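Local structure of hydrazine synthase alpha subunit (Candidatus Kuenenia stuttgartiensis, 5C2V) at the interface of chains A and B. The protein catalyses the second half-reaction of hydrazine synthesis, condensing hydroxylamine made by the gamma subunit with ammonia to give hydrazine. Sequence-based numbering; all coordinates share one arbitrary frame. Chains: chain A, Hydrazine synthase alpha subunit; chain B, Hydrazine synthase gamma subunit.

The interface of chains A and B. Residues chain A 154, 201-202, 398, 400, 410-413; chain B 25-27, 30, 128, 132.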
loop_
_atom_site.group_PDB
_atom_site.type_symbol
_atom_site.label_atom_id
_atom_site.label_comp_id
_atom_site.label_asym_id
_atom_site.label_seq_id
_atom_site.Cartn_x
_atom_site.Cartn_y
_atom_site.Cartn_z
ATOM N N TRP A 154 -47.689 7.201 -36.778
ATOM C CA TRP A 154 -46.429 7.929 -36.701
ATOM C C TRP A 154 -46.337 8.927 -37.848
ATOM O O TRP A 154 -46.439 8.542 -39.013
ATOM C CB TRP A 154 -45.243 6.961 -36.740
ATOM C CG TRP A 154 -45.166 6.044 -35.556
ATOM C CD1 TRP A 154 -45.809 4.850 -35.397
ATOM C CD2 TRP A 154 -44.398 6.247 -34.365
ATOM N NE1 TRP A 154 -45.491 4.299 -34.179
ATOM C CE2 TRP A 154 -44.625 5.137 -33.526
ATOM C CE3 TRP A 154 -43.541 7.260 -33.923
ATOM C CZ2 TRP A 154 -44.027 5.013 -32.273
ATOM C CZ3 TRP A 154 -42.948 7.134 -32.681
ATOM C CH2 TRP A 154 -43.194 6.020 -31.871
ATOM N N ILE A 201 -34.199 12.348 -32.355
ATOM C CA ILE A 201 -33.821 11.005 -31.924
ATOM C C ILE A 201 -34.931 10.295 -31.142
ATOM O O ILE A 201 -35.215 9.116 -31.358
ATOM C CB ILE A 201 -32.549 11.054 -31.051
ATOM C CG1 ILE A 201 -31.400 11.705 -31.823
ATOM C CG2 ILE A 201 -32.159 9.665 -30.588
ATOM C CD1 ILE A 201 -30.146 11.902 -31.002
ATOM N N THR A 202 -35.547 11.039 -30.231
ATOM C CA THR A 202 -36.545 10.535 -29.290
ATOM C C THR A 202 -37.964 10.824 -29.778
ATOM O O THR A 202 -38.793 9.919 -29.874
ATOM C CB THR A 202 -36.346 11.123 -27.880
ATOM O OG1 THR A 202 -36.386 12.555 -27.942
ATOM C CG2 THR A 202 -34.999 10.685 -27.314
ATOM N N ASN A 398 -28.313 4.441 -29.135
ATOM C CA ASN A 398 -29.697 4.779 -28.821
ATOM C C ASN A 398 -29.885 5.187 -27.364
ATOM O O ASN A 398 -29.363 4.541 -26.457
ATOM C CB ASN A 398 -30.618 3.602 -29.149
ATOM C CG ASN A 398 -30.818 3.416 -30.639
ATOM O OD1 ASN A 398 -31.615 4.119 -31.261
ATOM N ND2 ASN A 398 -30.094 2.467 -31.221
ATOM N N PHE A 400 -32.543 5.968 -24.221
ATOM C CA PHE A 400 -33.880 5.706 -23.707
ATOM C C PHE A 400 -34.363 6.769 -22.718
ATOM O O PHE A 400 -35.420 6.619 -22.107
ATOM C CB PHE A 400 -33.932 4.312 -23.088
ATOM C CG PHE A 400 -33.923 3.212 -24.111
ATOM C CD1 PHE A 400 -32.730 2.693 -24.584
ATOM C CD2 PHE A 400 -35.112 2.724 -24.626
ATOM C CE1 PHE A 400 -32.725 1.691 -25.539
ATOM C CE2 PHE A 400 -35.113 1.723 -25.579
ATOM C CZ PHE A 400 -33.919 1.206 -26.035
ATOM N N VAL A 410 -39.900 0.965 -23.768
ATOM C CA VAL A 410 -39.258 -0.057 -24.587
ATOM C C VAL A 410 -40.234 -0.680 -25.579
ATOM O O VAL A 410 -39.830 -1.413 -26.482
ATOM C CB VAL A 410 -38.651 -1.175 -23.720
ATOM C CG1 VAL A 410 -37.489 -0.639 -22.899
ATOM C CG2 VAL A 410 -39.716 -1.784 -22.820
ATOM N N VAL A 411 -41.519 -0.388 -25.409
ATOM C CA VAL A 411 -42.545 -0.952 -26.278
ATOM C C VAL A 411 -42.828 -0.050 -27.477
ATOM O O VAL A 411 -42.535 -0.410 -28.617
ATOM C CB VAL A 411 -43.861 -1.201 -25.513
ATOM C CG1 VAL A 411 -44.888 -1.848 -26.429
ATOM C CG2 VAL A 411 -43.609 -2.073 -24.293
ATOM N N THR A 412 -43.402 1.121 -27.217
ATOM C CA THR A 412 -43.778 2.045 -28.283
ATOM C C THR A 412 -42.674 3.056 -28.598
ATOM O O THR A 412 -42.734 3.759 -29.609
ATOM C CB THR A 412 -45.064 2.816 -27.913
ATOM O OG1 THR A 412 -45.947 1.957 -27.183
ATOM C CG2 THR A 412 -45.770 3.323 -29.161
ATOM N N TYR A 413 -41.658 3.101 -27.740
ATOM C CA TYR A 413 -40.632 4.143 -27.772
ATOM C C TYR A 413 -41.284 5.525 -27.775
ATOM O O TYR A 413 -41.119 6.307 -28.712
ATOM C CB TYR A 413 -39.714 3.974 -28.988
ATOM C CG TYR A 413 -38.390 4.702 -28.872
ATOM C CD1 TYR A 413 -37.335 4.153 -28.154
ATOM C CD2 TYR A 413 -38.193 5.933 -29.486
ATOM C CE1 TYR A 413 -36.124 4.813 -28.045
ATOM C CE2 TYR A 413 -36.986 6.600 -29.382
ATOM C CZ TYR A 413 -35.954 6.034 -28.662
ATOM O OH TYR A 413 -34.752 6.694 -28.558
ATOM N N THR B 25 -33.468 6.879 -37.153
ATOM C CA THR B 25 -33.941 7.039 -35.785
ATOM C C THR B 25 -34.970 5.949 -35.502
ATOM O O THR B 25 -35.569 5.405 -36.430
ATOM C CB THR B 25 -34.565 8.425 -35.541
ATOM O OG1 THR B 25 -35.844 8.499 -36.181
ATOM C CG2 THR B 25 -33.659 9.522 -36.079
ATOM N N VAL B 26 -35.159 5.616 -34.230
ATOM C CA VAL B 26 -36.179 4.643 -33.844
ATOM C C VAL B 26 -37.594 5.055 -34.296
ATOM O O VAL B 26 -38.354 4.205 -34.768
ATOM C CB VAL B 26 -36.175 4.397 -32.316
ATOM C CG1 VAL B 26 -37.248 3.390 -31.930
ATOM C CG2 VAL B 26 -34.809 3.914 -31.865
ATOM N N PRO B 27 -37.959 6.350 -34.161
ATOM C CA PRO B 27 -39.254 6.730 -34.742
ATOM C C PRO B 27 -39.322 6.503 -36.251
ATOM O O PRO B 27 -40.387 6.161 -36.764
ATOM C CB PRO B 27 -39.358 8.222 -34.416
ATOM C CG PRO B 27 -38.552 8.386 -33.187
ATOM C CD PRO B 27 -37.395 7.444 -33.347
ATOM N N HIS B 30 -40.072 2.843 -36.681
ATOM C CA HIS B 30 -41.493 2.630 -36.430
ATOM C C HIS B 30 -42.334 3.250 -37.539
ATOM O O HIS B 30 -43.481 2.856 -37.756
ATOM C CB HIS B 30 -41.901 3.214 -35.075
ATOM C CG HIS B 30 -41.376 2.447 -33.902
ATOM N ND1 HIS B 30 -41.512 2.889 -32.604
ATOM C CD2 HIS B 30 -40.716 1.266 -33.831
ATOM C CE1 HIS B 30 -40.959 2.015 -31.784
ATOM N NE2 HIS B 30 -40.469 1.021 -32.500
ATOM N N ARG B 128 -35.371 -2.702 -35.253
ATOM C CA ARG B 128 -35.385 -2.458 -33.816
ATOM C C ARG B 128 -34.159 -3.039 -33.115
ATOM O O ARG B 128 -33.652 -2.461 -32.154
ATOM C CB ARG B 128 -36.656 -3.042 -33.197
ATOM C CG ARG B 128 -37.635 -2.000 -32.697
ATOM C CD ARG B 128 -38.720 -2.639 -31.853
ATOM N NE ARG B 128 -39.386 -1.659 -31.004
ATOM C CZ ARG B 128 -39.659 -1.851 -29.718
ATOM N NH1 ARG B 128 -39.319 -2.990 -29.130
ATOM N NH2 ARG B 128 -40.266 -0.904 -29.019
ATOM N N PHE B 132 -32.582 -2.358 -29.413
ATOM C CA PHE B 132 -33.217 -3.176 -28.382
ATOM C C PHE B 132 -32.538 -4.520 -28.109
ATOM O O PHE B 132 -32.907 -5.219 -27.164
ATOM C CB PHE B 132 -34.685 -3.411 -28.750
ATOM C CG PHE B 132 -35.505 -2.150 -28.796
ATOM C CD1 PHE B 132 -35.467 -1.322 -29.907
ATOM C CD2 PHE B 132 -36.309 -1.791 -27.727
ATOM C CE1 PHE B 132 -36.213 -0.162 -29.952
ATOM C CE2 PHE B 132 -37.060 -0.631 -27.767
ATOM C CZ PHE B 132 -37.012 0.184 -28.882
HETATM O O HOH W 1 -33.514 7.217 -32.364
#
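This is a largely apolar, aromatic-rich patch between the alpha and gamma subunits. The short helix 26-30 of chain B lies against loop residues of chain A, strand residue A:Trp154 and the end of helix 196-201, with A:Tyr413 at the centre. B:Val26 crosses the A:Tyr413 ring at about a right angle. The B:Val26 CG1 methyl, anti to the backbone N (chi1 180°), sits over one face of the A:Tyr413 ring, 3.7 Å from its centroid. The other methyl, CG2, turns toward the tyrosine CZ and the amide oxygen of A:Asn398. B:Pro27 CD packs near CE2 of the same ring.

Other ring contacts flank this core. B:His30 lies alongside A:Trp154, pointing the same way. B:His30 CB rests over the indole face, 3.7 Å from A:Trp154 CE2, and the two rings meet edge-to-face with planes 61° apart. The imidazole B:His30 CE1 also touches A:Tyr413 CB at 3.6 Å. On the other flank, A:Phe400 and B:Phe132 pack edge-to-face, nearly perpendicular, with their CE2 atoms 3.8 Å apart.

Polar contacts use mainly the backbone of chain A. B:Arg128 NH2 donates to the carbonyl A:Val410 O at 2.6 Å, from above the carbonyl plane. B:Phe132 covers one guanidinium face. B:Arg128 NE donates to B:His30 NE2 at 3.3 Å, nearly straight (172°) and in both group planes. This bond helps fix the turn of both side chains and would leave ND1 of the imidazole as the protonated nitrogen if the ring is neutral. At the helix start, a water bridges B:Val26 N, 3.0 Å away, to the carbonyl A:Ile201 O.

The patch helps hold the alpha and gamma subunits together in the heterotrimer, whose gamma subunit makes the hydroxylamine that alpha consumes.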